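Local coordinates for protein tyrocidine synthetase 3 (Brevibacillus brevis, PDB 2JGP) that belongs to a nonribosomal peptide synthetase making the antibiotic tyrocidine, pairing a peptidyl carrier domain with a condensation domain that forms peptide bonds, at residues M370-Q382 and N397-F409. Residues are numbered along the deposited sequence; the frame is centred on the assembly and turned at random.
Sequences MFVNTLAMRNKPQ and NALDAYGHQDYPF. With NA (sodium ion), chain F.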
loop_
_atom_site.group_PDB
_atom_site.type_symbol
_atom_site.label_atom_id
_atom_site.label_comp_id
_atom_site.label_asym_id
_atom_site.label_seq_id
_atom_site.Cartn_x
_atom_site.Cartn_y
_atom_site.Cartn_z
ATOM N N MET A 370 5.066 -9.301 -4.023
ATOM C CA MET A 370 5.115 -8.452 -2.845
ATOM C C MET A 370 5.520 -7.025 -3.244
ATOM O O MET A 370 6.708 -6.744 -3.437
ATOM C CB MET A 370 6.114 -9.033 -1.840
ATOM C CG MET A 370 6.366 -8.166 -0.628
ATOM S SD MET A 370 4.843 -7.690 0.197
ATOM C CE MET A 370 5.485 -6.487 1.359
ATOM N N PHE A 371 4.535 -6.137 -3.368
ATOM C CA PHE A 371 4.783 -4.738 -3.766
ATOM C C PHE A 371 4.489 -3.716 -2.668
ATOM O O PHE A 371 5.103 -2.639 -2.638
ATOM C CB PHE A 371 3.960 -4.386 -5.006
ATOM C CG PHE A 371 4.430 -5.071 -6.261
ATOM C CD1 PHE A 371 3.767 -6.191 -6.752
ATOM C CD2 PHE A 371 5.535 -4.596 -6.950
ATOM C CE1 PHE A 371 4.202 -6.825 -7.908
ATOM C CE2 PHE A 371 5.974 -5.225 -8.100
ATOM C CZ PHE A 371 5.301 -6.345 -8.582
ATOM N N VAL A 372 3.561 -4.041 -1.775
ATOM C CA VAL A 372 3.113 -3.093 -0.765
ATOM C C VAL A 372 4.302 -2.485 -0.013
ATOM O O VAL A 372 5.215 -3.192 0.396
ATOM C CB VAL A 372 2.083 -3.724 0.205
ATOM C CG1 VAL A 372 2.702 -4.862 1.001
ATOM C CG2 VAL A 372 1.510 -2.661 1.127
ATOM N N ASN A 373 4.290 -1.164 0.094
ATOM C CA ASN A 373 5.361 -0.383 0.714
ATOM C C ASN A 373 4.683 0.487 1.754
ATOM O O ASN A 373 3.477 0.692 1.683
ATOM C CB ASN A 373 6.052 0.490 -0.349
ATOM C CG ASN A 373 7.395 1.074 0.113
ATOM O OD1 ASN A 373 8.005 0.616 1.085
ATOM N ND2 ASN A 373 7.871 2.086 -0.619
ATOM N N THR A 374 5.435 0.977 2.729
ATOM C CA THR A 374 4.891 1.918 3.702
ATOM C C THR A 374 5.732 3.183 3.653
ATOM O O THR A 374 6.967 3.125 3.546
ATOM C CB THR A 374 4.879 1.350 5.131
ATOM O OG1 THR A 374 4.167 0.108 5.151
ATOM C CG2 THR A 374 4.201 2.325 6.094
ATOM N N LEU A 375 5.053 4.322 3.685
ATOM C CA LEU A 375 5.716 5.604 3.776
ATOM C C LEU A 375 5.511 6.144 5.182
ATOM O O LEU A 375 4.396 6.126 5.691
ATOM C CB LEU A 375 5.126 6.582 2.766
ATOM C CG LEU A 375 5.015 6.082 1.325
ATOM C CD1 LEU A 375 4.357 7.160 0.466
ATOM C CD2 LEU A 375 6.374 5.670 0.773
ATOM N N ALA A 376 6.586 6.628 5.797
ATOM C CA ALA A 376 6.495 7.315 7.079
ATOM C C ALA A 376 6.108 8.759 6.803
ATOM O O ALA A 376 6.949 9.563 6.402
ATOM C CB ALA A 376 7.821 7.250 7.812
ATOM N N MET A 377 4.837 9.084 7.008
ATOM C CA MET A 377 4.329 10.412 6.698
ATOM C C MET A 377 4.418 11.314 7.930
ATOM O O MET A 377 3.725 11.085 8.925
ATOM C CB MET A 377 2.881 10.310 6.215
ATOM C CG MET A 377 2.455 11.439 5.336
ATOM S SD MET A 377 3.185 11.336 3.686
ATOM C CE MET A 377 2.151 10.141 2.863
ATOM N N ARG A 378 5.276 12.329 7.855
ATOM C CA ARG A 378 5.491 13.257 8.967
ATOM C C ARG A 378 4.785 14.580 8.710
ATOM O O ARG A 378 4.948 15.183 7.653
ATOM C CB ARG A 378 6.986 13.507 9.181
ATOM C CG ARG A 378 7.308 14.435 10.350
ATOM C CD ARG A 378 8.804 14.598 10.488
ATOM N NE ARG A 378 9.181 15.396 11.656
ATOM C CZ ARG A 378 10.405 15.427 12.178
ATOM N NH1 ARG A 378 11.394 14.711 11.647
ATOM N NH2 ARG A 378 10.649 16.180 13.243
ATOM N N ASN A 379 4.017 15.031 9.694
ATOM C CA ASN A 379 3.321 16.309 9.615
ATOM C C ASN A 379 3.357 17.016 10.957
ATOM O O ASN A 379 3.623 16.396 11.987
ATOM C CB ASN A 379 1.879 16.096 9.159
ATOM C CG ASN A 379 1.777 15.842 7.674
ATOM O OD1 ASN A 379 1.553 14.708 7.233
ATOM N ND2 ASN A 379 1.974 16.893 6.885
ATOM N N LYS A 380 3.078 18.316 10.931
ATOM C CA LYS A 380 3.231 19.168 12.098
ATOM C C LYS A 380 1.943 19.929 12.390
ATOM O O LYS A 380 1.827 21.117 12.070
ATOM C CB LYS A 380 4.418 20.110 11.899
ATOM C CG LYS A 380 5.738 19.348 11.804
ATOM C CD LYS A 380 6.936 20.257 11.691
ATOM C CE LYS A 380 8.197 19.454 11.405
ATOM N NZ LYS A 380 9.359 20.341 11.138
ATOM N N PRO A 381 0.957 19.232 12.984
ATOM C CA PRO A 381 -0.313 19.855 13.351
ATOM C C PRO A 381 -0.161 20.795 14.553
ATOM O O PRO A 381 -0.480 20.434 15.688
ATOM C CB PRO A 381 -1.211 18.654 13.671
ATOM C CG PRO A 381 -0.279 17.599 14.126
ATOM C CD PRO A 381 0.984 17.795 13.331
ATOM N N GLN A 382 0.342 21.993 14.276
ATOM C CA GLN A 382 0.531 23.022 15.285
ATOM C C GLN A 382 -0.778 23.772 15.555
ATOM O O GLN A 382 -1.559 24.029 14.639
ATOM C CB GLN A 382 1.634 23.992 14.847
ATOM C CG GLN A 382 3.009 23.330 14.704
ATOM C CD GLN A 382 4.020 24.185 13.948
ATOM O OE1 GLN A 382 3.776 25.353 13.659
ATOM N NE2 GLN A 382 5.164 23.596 13.623
ATOM N N ASN A 397 3.462 17.220 1.500
ATOM C CA ASN A 397 4.297 16.149 2.026
ATOM C C ASN A 397 3.933 14.797 1.429
ATOM O O ASN A 397 4.801 13.941 1.255
ATOM C CB ASN A 397 4.209 16.113 3.554
ATOM C CG ASN A 397 4.889 17.299 4.198
ATOM O OD1 ASN A 397 5.873 17.831 3.667
ATOM N ND2 ASN A 397 4.363 17.740 5.336
ATOM N N ALA A 398 2.652 14.612 1.115
ATOM C CA ALA A 398 2.184 13.381 0.481
ATOM C C ALA A 398 2.729 13.271 -0.939
ATOM O O ALA A 398 3.286 12.239 -1.320
ATOM C CB ALA A 398 0.667 13.325 0.477
ATOM N N LEU A 399 2.585 14.342 -1.708
ATOM C CA LEU A 399 3.107 14.378 -3.066
ATOM C C LEU A 399 4.621 14.174 -3.078
ATOM O O LEU A 399 5.132 13.428 -3.904
ATOM C CB LEU A 399 2.745 15.699 -3.749
ATOM C CG LEU A 399 1.257 15.890 -4.072
ATOM C CD1 LEU A 399 1.002 17.293 -4.605
ATOM C CD2 LEU A 399 0.801 14.839 -5.074
ATOM N N ASP A 400 5.324 14.828 -2.155
ATOM C CA ASP A 400 6.776 14.665 -2.026
ATOM C C ASP A 400 7.114 13.216 -1.696
ATOM O O ASP A 400 8.053 12.652 -2.254
ATOM C CB ASP A 400 7.344 15.589 -0.942
ATOM C CG ASP A 400 7.320 17.061 -1.335
ATOM O OD1 ASP A 400 7.106 17.377 -2.525
ATOM O OD2 ASP A 400 7.518 17.915 -0.441
ATOM N N ALA A 401 6.339 12.616 -0.795
ATOM C CA ALA A 401 6.529 11.216 -0.412
ATOM C C ALA A 401 6.328 10.287 -1.606
ATOM O O ALA A 401 7.158 9.413 -1.866
ATOM C CB ALA A 401 5.572 10.846 0.721
ATOM N N TYR A 402 5.234 10.486 -2.338
ATOM C CA TYR A 402 4.954 9.678 -3.527
ATOM C C TYR A 402 6.043 9.857 -4.593
ATOM O O TYR A 402 6.424 8.891 -5.257
ATOM C CB TYR A 402 3.587 10.014 -4.130
ATOM C CG TYR A 402 2.404 9.833 -3.194
ATOM C CD1 TYR A 402 1.271 10.631 -3.326
ATOM C CD2 TYR A 402 2.421 8.889 -2.170
ATOM C CE1 TYR A 402 0.181 10.487 -2.470
ATOM C CE2 TYR A 402 1.329 8.738 -1.312
ATOM C CZ TYR A 402 0.220 9.540 -1.471
ATOM O OH TYR A 402 -0.858 9.410 -0.625
ATOM N N GLY A 403 6.550 11.079 -4.730
ATOM C CA GLY A 403 7.653 11.360 -5.650
ATOM C C GLY A 403 8.968 10.697 -5.255
ATOM O O GLY A 403 9.875 10.568 -6.075
ATOM N N HIS A 404 9.077 10.292 -3.994
ATOM C CA HIS A 404 10.278 9.634 -3.503
ATOM C C HIS A 404 9.975 8.267 -2.909
ATOM O O HIS A 404 10.655 7.818 -1.990
ATOM C CB HIS A 404 10.982 10.542 -2.507
ATOM C CG HIS A 404 11.430 11.830 -3.118
ATOM N ND1 HIS A 404 10.592 12.915 -3.254
ATOM C CD2 HIS A 404 12.606 12.186 -3.684
ATOM C CE1 HIS A 404 11.245 13.897 -3.854
ATOM N NE2 HIS A 404 12.467 13.476 -4.127
ATOM N N GLN A 405 8.986 7.585 -3.486
ATOM C CA GLN A 405 8.537 6.286 -2.983
ATOM C C GLN A 405 9.457 5.113 -3.338
ATOM O O GLN A 405 9.301 4.008 -2.796
ATOM C CB GLN A 405 7.118 5.989 -3.482
ATOM C CG GLN A 405 7.025 5.588 -4.946
ATOM C CD GLN A 405 5.613 5.249 -5.347
ATOM O OE1 GLN A 405 5.210 4.083 -5.335
ATOM N NE2 GLN A 405 4.839 6.269 -5.672
ATOM N N ASP A 406 10.417 5.332 -4.233
ATOM C CA ASP A 406 11.298 4.248 -4.673
ATOM C C ASP A 406 12.539 4.123 -3.787
ATOM O O ASP A 406 13.668 3.963 -4.268
ATOM C CB ASP A 406 11.656 4.426 -6.146
ATOM C CG ASP A 406 10.445 4.278 -7.048
ATOM O OD1 ASP A 406 9.796 3.215 -7.002
ATOM O OD2 ASP A 406 10.130 5.220 -7.790
ATOM N N TYR A 407 12.299 4.207 -2.483
ATOM C CA TYR A 407 13.295 3.931 -1.460
ATOM C C TYR A 407 12.644 2.968 -0.467
ATOM O O TYR A 407 11.693 3.343 0.206
ATOM C CB TYR A 407 13.704 5.228 -0.772
ATOM C CG TYR A 407 14.795 5.076 0.262
ATOM C CD1 TYR A 407 16.052 4.595 -0.089
ATOM C CD2 TYR A 407 14.578 5.440 1.587
ATOM C CE1 TYR A 407 17.057 4.464 0.854
ATOM C CE2 TYR A 407 15.578 5.314 2.536
ATOM C CZ TYR A 407 16.812 4.825 2.168
ATOM O OH TYR A 407 17.804 4.706 3.112
ATOM N N PRO A 408 13.125 1.711 -0.404
ATOM C CA PRO A 408 12.554 0.715 0.509
ATOM C C PRO A 408 12.527 1.166 1.971
ATOM O O PRO A 408 13.525 1.681 2.477
ATOM C CB PRO A 408 13.495 -0.485 0.347
ATOM C CG PRO A 408 14.081 -0.332 -1.001
ATOM C CD PRO A 408 14.215 1.144 -1.216
ATOM N N PHE A 409 11.393 0.967 2.634
ATOM C CA PHE A 409 11.267 1.276 4.060
ATOM C C PHE A 409 12.348 0.555 4.872
ATOM O O PHE A 409 12.835 1.085 5.863
ATOM C CB PHE A 409 9.867 0.918 4.582
ATOM C CG PHE A 409 9.619 1.375 5.992
ATOM C CD1 PHE A 409 9.381 2.715 6.268
ATOM C CD2 PHE A 409 9.654 0.476 7.048
ATOM C CE1 PHE A 409 9.168 3.144 7.568
ATOM C CE2 PHE A 409 9.440 0.903 8.361
ATOM C CZ PHE A 409 9.201 2.232 8.619
HETATM NA NA NA F . 5.346 18.479 -4.252
HETATM O O HOH W 1 6.799 1.981 -3.655
HETATM O O HOH W 2 9.405 4.447 0.358
HETATM O O HOH W 3 9.579 4.300 2.784
HETATM O O HOH W 4 4.176 19.703 -5.868
HETATM O O HOH W 5 6.093 16.642 -4.954
#
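Met377 of strand 373-379 packs against Asn397, Ala398 and Ala401 of helix 387-403. Its CB and CG, the latter anti to the backbone N (chi1 -155°), carry the chain across without touching the helix; contact begins at SD. Bends at chi2 and chi3 turn SD and CE in toward the helix, with SD 3.8 Å from Ala401 CB and 3.9 Å from Asn397 O. CE settles between Ala398 (CA 4.0 Å) and Ala401 (CB 4.1 Å). A flexible thioether suits this curved path, and the two alanines let it come close to the helix. Leu375, two residues back on the strand, puts its branch CD1 at the edge of the Tyr402 ring, 3.7 Å from CD2, and also against Ala401 CB. Beyond the helix the contact turns polar: Asn373 ND2 donates to a water (3.2 Å) that in turn donates to Gln405 OE1 (3.1 Å). The Phe409 ring lies by Thr374 O, 3.7 Å from CD1, with the Ala376 methyl at its edge. Asp400 binds the sodium ion through OD1, together with Gln396. Strand 373-379, hydrogen-bonded to antiparallel strand 350-356, is packed on one side by helix 387-403, segment 397-403 running at 154° to it, within the condensation domain of the CoA-dependent acyltransferase superfamily.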